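Local atomic coordinates of oxysterol-binding protein homolog 1 (Saccharomyces cerevisiae, PDB entry 5H28), a protein that carries lipids, including sterols, between membranes through the cytosol, its ankyrin repeats targeting it to the nucleus-vacuole junction by binding NVJ1. Residues Phe151-Ala154 / Phe155-Asp159; Leu90-Ala93 / Ala94-Arg98; Ile242-Glu245 / Leu246-Leu250. One frame throughout, in Å; residues are numbered along the deposited sequence.

Contact 1: Phe151-Ala154 / Phe155-Asp159; sequences FRTA and FNNRD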
loop_
_atom_site.group_PDB
_atom_site.type_symbol
_atom_site.label_atom_id
_atom_site.label_comp_id
_atom_site.label_asym_id
_atom_site.label_seq_id
_atom_site.Cartn_x
_atom_site.Cartn_y
_atom_site.Cartn_z
ATOM N N PHE A 151 7.725 -1.756 -10.491
ATOM C CA PHE A 151 6.648 -1.636 -11.461
ATOM C C PHE A 151 7.206 -1.741 -12.884
ATOM O O PHE A 151 6.645 -2.459 -13.721
ATOM C CB PHE A 151 5.909 -0.308 -11.245
ATOM C CG PHE A 151 4.655 -0.157 -12.059
ATOM C CD1 PHE A 151 3.658 -1.132 -12.035
ATOM C CD2 PHE A 151 4.446 0.988 -12.821
ATOM C CE1 PHE A 151 2.470 -0.964 -12.760
ATOM C CE2 PHE A 151 3.262 1.167 -13.550
ATOM C CZ PHE A 151 2.274 0.191 -13.520
ATOM N N ARG A 152 8.317 -1.049 -13.153
ATOM C CA ARG A 152 8.942 -1.098 -14.481
ATOM C C ARG A 152 9.375 -2.516 -14.826
ATOM O O ARG A 152 9.206 -2.969 -15.958
ATOM C CB ARG A 152 10.175 -0.188 -14.554
ATOM C CG ARG A 152 9.893 1.313 -14.466
ATOM C CD ARG A 152 11.080 2.125 -14.992
ATOM N NE ARG A 152 12.327 1.868 -14.264
ATOM C CZ ARG A 152 12.661 2.422 -13.100
ATOM N NH1 ARG A 152 13.820 2.118 -12.533
ATOM N NH2 ARG A 152 11.848 3.282 -12.499
ATOM N N THR A 153 9.948 -3.215 -13.853
ATOM C CA THR A 153 10.396 -4.581 -14.085
ATOM C C THR A 153 9.207 -5.453 -14.456
ATOM O O THR A 153 9.251 -6.201 -15.439
ATOM C CB THR A 153 11.071 -5.162 -12.834
ATOM O OG1 THR A 153 12.245 -4.399 -12.535
ATOM C CG2 THR A 153 11.466 -6.617 -13.062
ATOM N N ALA A 154 8.135 -5.334 -13.678
ATOM C CA ALA A 154 6.938 -6.125 -13.907
ATOM C C ALA A 154 6.262 -5.832 -15.243
ATOM O O ALA A 154 5.880 -6.768 -15.953
ATOM C CB ALA A 154 5.955 -5.927 -12.763
ATOM N N PHE A 155 6.106 -4.563 -15.616
ATOM C CA PHE A 155 5.452 -4.336 -16.893
ATOM C C PHE A 155 6.366 -4.560 -18.089
ATOM O O PHE A 155 5.899 -4.987 -19.140
ATOM C CB PHE A 155 4.703 -2.972 -16.960
ATOM C CG PHE A 155 5.572 -1.729 -16.934
ATOM C CD1 PHE A 155 6.449 -1.427 -17.975
ATOM C CD2 PHE A 155 5.405 -0.786 -15.915
ATOM C CE1 PHE A 155 7.134 -0.206 -18.002
ATOM C CE2 PHE A 155 6.083 0.429 -15.936
ATOM C CZ PHE A 155 6.946 0.725 -16.978
ATOM N N ASN A 156 7.668 -4.330 -17.934
ATOM C CA ASN A 156 8.568 -4.548 -19.059
ATOM C C ASN A 156 8.795 -6.019 -19.366
ATOM O O ASN A 156 9.073 -6.376 -20.509
ATOM C CB ASN A 156 9.902 -3.841 -18.837
ATOM C CG ASN A 156 9.804 -2.358 -19.085
ATOM O OD1 ASN A 156 9.118 -1.923 -20.010
ATOM N ND2 ASN A 156 10.490 -1.571 -18.268
ATOM N N ASN A 157 8.681 -6.874 -18.356
ATOM C CA ASN A 157 8.841 -8.302 -18.587
ATOM C C ASN A 157 7.459 -8.911 -18.807
ATOM O O ASN A 157 7.321 -10.119 -18.987
ATOM C CB ASN A 157 9.551 -8.980 -17.410
ATOM C CG ASN A 157 11.038 -8.679 -17.377
ATOM O OD1 ASN A 157 11.645 -8.382 -18.409
ATOM N ND2 ASN A 157 11.636 -8.776 -16.197
ATOM N N ARG A 158 6.445 -8.048 -18.793
ATOM C CA ARG A 158 5.052 -8.440 -19.007
ATOM C C ARG A 158 4.633 -9.560 -18.065
ATOM O O ARG A 158 4.109 -10.591 -18.491
ATOM C CB ARG A 158 4.847 -8.863 -20.467
ATOM C CG ARG A 158 3.423 -8.695 -20.977
ATOM C CD ARG A 158 3.375 -8.952 -22.481
ATOM N NE ARG A 158 2.092 -8.603 -23.091
ATOM C CZ ARG A 158 1.065 -9.435 -23.234
ATOM N NH1 ARG A 158 1.154 -10.689 -22.811
ATOM N NH2 ARG A 158 -0.053 -9.013 -23.809
ATOM N N ASP A 159 4.866 -9.336 -16.778
ATOM C CA ASP A 159 4.535 -10.298 -15.733
ATOM C C ASP A 159 3.253 -9.834 -15.042
ATOM O O ASP A 159 3.300 -9.056 -14.084
ATOM C CB ASP A 159 5.680 -10.358 -14.720
ATOM C CG ASP A 159 5.468 -11.407 -13.650
ATOM O OD1 ASP A 159 4.319 -11.841 -13.447
ATOM O OD2 ASP A 159 6.463 -11.784 -12.998
#
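Phe155 turns the edge of its ring to a face of the Phe151 ring, one helical turn earlier. The T-shaped pair has its planes at 84°, and Phe155 CE2 comes to 3.6 Å from Phe151 CD2. Phe155 CG lies between its own backbone N and carbonyl carbon (chi1 67°), which folds the ring back along the helix over Arg152. There Arg152 CA makes a CH-pi contact, 3.7 Å from the centroid of the Phe155 ring. Without the ring, as with an alanine here, the face of Phe151 and Arg152 CA would probably lose their aromatic neighbour.

The four carbonyls of Phe151-Ala154 each accept a backbone N-H. Phe151 O accepts Phe155 N at 2.9 Å in a nearly straight bond (166°). Arg152 O accepts Asn156 N at 2.8 Å; Asn156 ND2 is also close to it, but poorly angled. Thr153 O accepts Asn157 N. Ala154 O accepts Asp159 N at 2.9 Å, while Arg158 N turns back weakly to Phe155 O. With the positive phi of Arg158, this is a Schellman motif. Thr153 OG1 is hydrogen-bonded to Gln149 O, and Asp159 OD1 caps His162 N. Arg152 and Arg158 form salt bridges with Asp182 and Asp198, respectively.

The helix end packs Phe151 and Ala154 on helix 160-167, and both phenylalanines touch Val189 of helix 189-196.

Contact 2: Leu90-Ala93 / Ala94-Arg98; sequences LHIA and AYQSR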
loop_
_atom_site.group_PDB
_atom_site.type_symbol
_atom_site.label_atom_id
_atom_site.label_comp_id
_atom_site.label_asym_id
_atom_site.label_seq_id
_atom_site.Cartn_x
_atom_site.Cartn_y
_atom_site.Cartn_z
ATOM N N LEU A 90 1.974 3.106 13.789
ATOM C CA LEU A 90 3.003 4.010 13.279
ATOM C C LEU A 90 2.715 5.448 13.717
ATOM O O LEU A 90 3.639 6.190 14.044
ATOM C CB LEU A 90 3.078 3.925 11.752
ATOM C CG LEU A 90 4.200 4.717 11.074
ATOM C CD1 LEU A 90 5.566 4.175 11.488
ATOM C CD2 LEU A 90 4.029 4.627 9.563
ATOM N N HIS A 91 1.441 5.844 13.725
ATOM C CA HIS A 91 1.080 7.193 14.167
ATOM C C HIS A 91 1.479 7.368 15.627
ATOM O O HIS A 91 2.030 8.398 16.019
ATOM C CB HIS A 91 -0.431 7.434 14.092
ATOM C CG HIS A 91 -0.950 7.737 12.721
ATOM N ND1 HIS A 91 -1.311 6.752 11.829
ATOM C CD2 HIS A 91 -1.238 8.915 12.117
ATOM C CE1 HIS A 91 -1.806 7.309 10.738
ATOM N NE2 HIS A 91 -1.774 8.620 10.887
ATOM N N ILE A 92 1.174 6.356 16.432
ATOM C CA ILE A 92 1.479 6.394 17.853
ATOM C C ILE A 92 2.985 6.424 18.094
ATOM O O ILE A 92 3.474 7.192 18.921
ATOM C CB ILE A 92 0.852 5.171 18.581
ATOM C CG1 ILE A 92 -0.664 5.131 18.341
ATOM C CG2 ILE A 92 1.168 5.225 20.070
ATOM C CD1 ILE A 92 -1.433 6.354 18.809
ATOM N N ALA A 93 3.720 5.591 17.367
ATOM C CA ALA A 93 5.166 5.536 17.522
ATOM C C ALA A 93 5.820 6.860 17.143
ATOM O O ALA A 93 6.743 7.319 17.814
ATOM C CB ALA A 93 5.737 4.406 16.677
ATOM N N ALA A 94 5.346 7.466 16.058
ATOM C CA ALA A 94 5.889 8.736 15.595
ATOM C C ALA A 94 5.625 9.840 16.612
ATOM O O ALA A 94 6.519 10.609 16.958
ATOM C CB ALA A 94 5.276 9.106 14.250
ATOM N N TYR A 95 4.394 9.917 17.097
ATOM C CA TYR A 95 4.060 10.950 18.062
ATOM C C TYR A 95 4.830 10.797 19.372
ATOM O O TYR A 95 5.256 11.791 19.967
ATOM C CB TYR A 95 2.561 10.945 18.364
ATOM C CG TYR A 95 2.180 12.015 19.354
ATOM C CD1 TYR A 95 2.244 13.365 19.006
ATOM C CD2 TYR A 95 1.833 11.688 20.662
ATOM C CE1 TYR A 95 1.981 14.363 19.938
ATOM C CE2 TYR A 95 1.565 12.676 21.603
ATOM C CZ TYR A 95 1.645 14.009 21.234
ATOM O OH TYR A 95 1.400 14.985 22.170
ATOM N N GLN A 96 5.010 9.555 19.816
ATOM C CA GLN A 96 5.697 9.290 21.074
ATOM C C GLN A 96 7.221 9.271 20.933
ATOM O O GLN A 96 7.937 8.869 21.852
ATOM C CB GLN A 96 5.191 7.971 21.663
ATOM C CG GLN A 96 5.217 7.921 23.180
ATOM C CD GLN A 96 4.558 6.670 23.725
ATOM O OE1 GLN A 96 3.385 6.404 23.454
ATOM N NE2 GLN A 96 5.307 5.895 24.497
ATOM N N SER A 97 7.701 9.700 19.772
ATOM C CA SER A 97 9.130 9.776 19.489
ATOM C C SER A 97 9.921 8.485 19.661
ATOM O O SER A 97 11.056 8.507 20.145
ATOM C CB SER A 97 9.766 10.879 20.337
ATOM O OG SER A 97 9.167 12.134 20.054
ATOM N N ARG A 98 9.336 7.360 19.264
ATOM C CA ARG A 98 10.044 6.090 19.358
ATOM C C ARG A 98 10.573 5.799 17.958
ATOM O O ARG A 98 9.973 5.054 17.180
ATOM C CB ARG A 98 9.111 4.985 19.862
ATOM C CG ARG A 98 8.600 5.248 21.279
ATOM C CD ARG A 98 8.027 3.996 21.934
ATOM N NE ARG A 98 9.076 3.022 22.222
ATOM C CZ ARG A 98 8.874 1.841 22.802
ATOM N NH1 ARG A 98 7.651 1.468 23.168
ATOM N NH2 ARG A 98 9.901 1.028 23.012
#
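Gln96 follows Ile92 by one turn, just past the end of helix 89-95. Its CB sits 3.3 Å from Ile92 O, the same oxygen that accepts Gln96 N at 3.0 Å. Beyond CB the chain is extended (chi2 173°), and CG and CD make no close approach to Leu90-Ala93. At the tip OE1 lies 4.2 Å from Ile92 CG2, a loose contact. The other tip atom, NE2, is hydrogen-bonded to Gln50 O in helix 44-51, and Arg98 NH1 is hydrogen-bonded to Val49 O and Ala52 O.

The turn before it is ordinary helix. Ala94 N is hydrogen-bonded to Leu90 O, and Tyr95 N to His91 O at 3.0 Å. Then the chain leaves the helix. Ser97 has positive phi, Arg98 N reaches Ala93 O at 3.0 Å and Ser97 N reaches Ala94 O at 3.2 Å. This is a Schellman motif with Ser97 as the C-prime residue. The methyl of Ala93 packs on Val49 and on Ile101 and Val102 of helix 99-106.

His91 ND1 is hydrogen-bonded to Thr88 OG1, and NE2 to Leu121 O. This is the Thr-Pro-Leu-His signature that opens the first helix of an ankyrin repeat.

Contact 3: Ile242-Glu245 / Leu246-Leu250; sequences IDIE and LKKLL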
loop_
_atom_site.group_PDB
_atom_site.type_symbol
_atom_site.label_atom_id
_atom_site.label_comp_id
_atom_site.label_asym_id
_atom_site.label_seq_id
_atom_site.Cartn_x
_atom_site.Cartn_y
_atom_site.Cartn_z
ATOM N N ILE A 242 -4.526 -3.877 -35.669
ATOM C CA ILE A 242 -4.106 -3.589 -34.301
ATOM C C ILE A 242 -4.252 -2.106 -33.979
ATOM O O ILE A 242 -4.694 -1.739 -32.892
ATOM C CB ILE A 242 -2.640 -4.024 -34.064
ATOM C CG1 ILE A 242 -2.557 -5.552 -34.044
ATOM C CG2 ILE A 242 -2.117 -3.441 -32.753
ATOM C CD1 ILE A 242 -1.149 -6.088 -33.897
ATOM N N ASP A 243 -3.891 -1.260 -34.934
ATOM C CA ASP A 243 -3.978 0.182 -34.752
ATOM C C ASP A 243 -5.433 0.612 -34.633
ATOM O O ASP A 243 -5.771 1.488 -33.834
ATOM C CB ASP A 243 -3.294 0.866 -35.927
ATOM C CG ASP A 243 -1.883 0.354 -36.134
ATOM O OD1 ASP A 243 -1.008 0.678 -35.305
ATOM O OD2 ASP A 243 -1.657 -0.397 -37.106
ATOM N N ILE A 244 -6.297 -0.008 -35.425
ATOM C CA ILE A 244 -7.714 0.310 -35.364
ATOM C C ILE A 244 -8.257 -0.119 -34.001
ATOM O O ILE A 244 -9.015 0.617 -33.369
ATOM C CB ILE A 244 -8.495 -0.407 -36.491
ATOM C CG1 ILE A 244 -8.091 0.180 -37.846
ATOM C CG2 ILE A 244 -9.992 -0.253 -36.270
ATOM C CD1 ILE A 244 -8.691 -0.542 -39.035
ATOM N N GLU A 245 -7.861 -1.306 -33.550
ATOM C CA GLU A 245 -8.306 -1.823 -32.259
ATOM C C GLU A 245 -7.870 -0.880 -31.143
ATOM O O GLU A 245 -8.645 -0.557 -30.241
ATOM C CB GLU A 245 -7.708 -3.213 -32.008
ATOM C CG GLU A 245 -8.273 -3.918 -30.776
ATOM C CD GLU A 245 -7.562 -5.223 -30.444
ATOM O OE1 GLU A 245 -7.024 -5.870 -31.364
ATOM O OE2 GLU A 245 -7.558 -5.608 -29.257
ATOM N N LEU A 246 -6.622 -0.435 -31.218
ATOM C CA LEU A 246 -6.059 0.459 -30.219
ATOM C C LEU A 246 -6.787 1.806 -30.193
ATOM O O LEU A 246 -7.069 2.352 -29.123
ATOM C CB LEU A 246 -4.569 0.658 -30.503
ATOM C CG LEU A 246 -3.724 1.302 -29.407
ATOM C CD1 LEU A 246 -3.918 0.552 -28.099
ATOM C CD2 LEU A 246 -2.260 1.283 -29.822
ATOM N N LYS A 247 -7.087 2.340 -31.372
ATOM C CA LYS A 247 -7.792 3.613 -31.468
ATOM C C LYS A 247 -9.185 3.470 -30.864
ATOM O O LYS A 247 -9.623 4.315 -30.080
ATOM C CB LYS A 247 -7.898 4.047 -32.933
ATOM C CG LYS A 247 -8.586 5.387 -33.145
ATOM C CD LYS A 247 -8.573 5.783 -34.612
ATOM C CE LYS A 247 -9.202 7.150 -34.827
ATOM N NZ LYS A 247 -9.162 7.565 -36.259
ATOM N N LYS A 248 -9.876 2.392 -31.224
ATOM C CA LYS A 248 -11.216 2.135 -30.710
ATOM C C LYS A 248 -11.206 1.973 -29.191
ATOM O O LYS A 248 -12.100 2.466 -28.504
ATOM C CB LYS A 248 -11.798 0.879 -31.365
ATOM C CG LYS A 248 -12.113 1.049 -32.842
ATOM C CD LYS A 248 -13.237 2.055 -33.036
ATOM C CE LYS A 248 -13.501 2.330 -34.505
ATOM N NZ LYS A 248 -12.337 2.980 -35.166
ATOM N N LEU A 249 -10.197 1.278 -28.676
ATOM C CA LEU A 249 -10.067 1.059 -27.238
ATOM C C LEU A 249 -9.924 2.380 -26.489
ATOM O O LEU A 249 -10.615 2.630 -25.502
ATOM C CB LEU A 249 -8.846 0.182 -26.941
ATOM C CG LEU A 249 -8.411 0.117 -25.472
ATOM C CD1 LEU A 249 -9.494 -0.548 -24.637
ATOM C CD2 LEU A 249 -7.105 -0.651 -25.360
ATOM N N LEU A 250 -9.021 3.226 -26.962
ATOM C CA LEU A 250 -8.795 4.508 -26.314
ATOM C C LEU A 250 -9.980 5.459 -26.453
ATOM O O LEU A 250 -10.245 6.255 -25.553
ATOM C CB LEU A 250 -7.513 5.142 -26.856
ATOM C CG LEU A 250 -6.267 4.325 -26.495
ATOM C CD1 LEU A 250 -5.058 4.853 -27.241
ATOM C CD2 LEU A 250 -6.039 4.381 -24.988
#
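The flat carboxylates of Asp243 and Glu245 stand on residues whose backbone oxygens accept Lys247 N and Leu249 N. Both rows belong to plain alpha-helix, about two turns of helix 241-256 in this ankyrin-repeat domain construct. Each carboxylate finds its charge partner elsewhere: Asp243 OD1 forms a salt bridge with Arg197 NE, and Glu245 OE2 with Arg203 NH2.

The backbone ladder is regular. Leu246 N bonds to Ile242 O at 2.9 Å and Lys247 N to Asp243 O at 2.9 Å. Lys248 N bonds to Ile244 O and Leu249 N to Glu245 O, again at 2.9 Å. Leucines make most of the packing on the neighbouring helices: Leu246 and Leu249 touch Cys202 of helix 199-207, and Leu246 and Leu250 touch Val194 of helix 189-196.

Among the side chains, Lys248 runs alongside Ile244 in the same direction. Lys248 CG is anti to its carbonyl carbon (chi1 -69°), which sets CG 3.2 Å from Ile244 O. Kinks about the second and fourth torsions then bring the amine to the flank of the isoleucine. It also makes a weak hydrogen bond with Asn232 OD1. Lys248 NZ rests 4.1 Å from Ile244 CG2.

Overall arrangement
All three contacts are partly buried. Each covers one or two turns at a helix, contacts 1 and 2 running on past its end. Those two close their helix with a Schellman motif, whereas contact 3 stays helical throughout. Contact 2 has the most buried residues. Its Ala93 packs against both helices 44-51 and 99-106, with Ile92 on the first and Leu90 on the second. Contact 1 relies on an aromatic pair, with polar residues outside it. Contact 3 packs through leucines, and its acidic residues pair with arginines beyond its segments. Contacts 1 and 3 share neighbours in helices 189-196 and 199-207, and their centres are 22 Å apart. Contact 2 lies on the opposite side of the chain's centre, its centre 51 Å from that of contact 3.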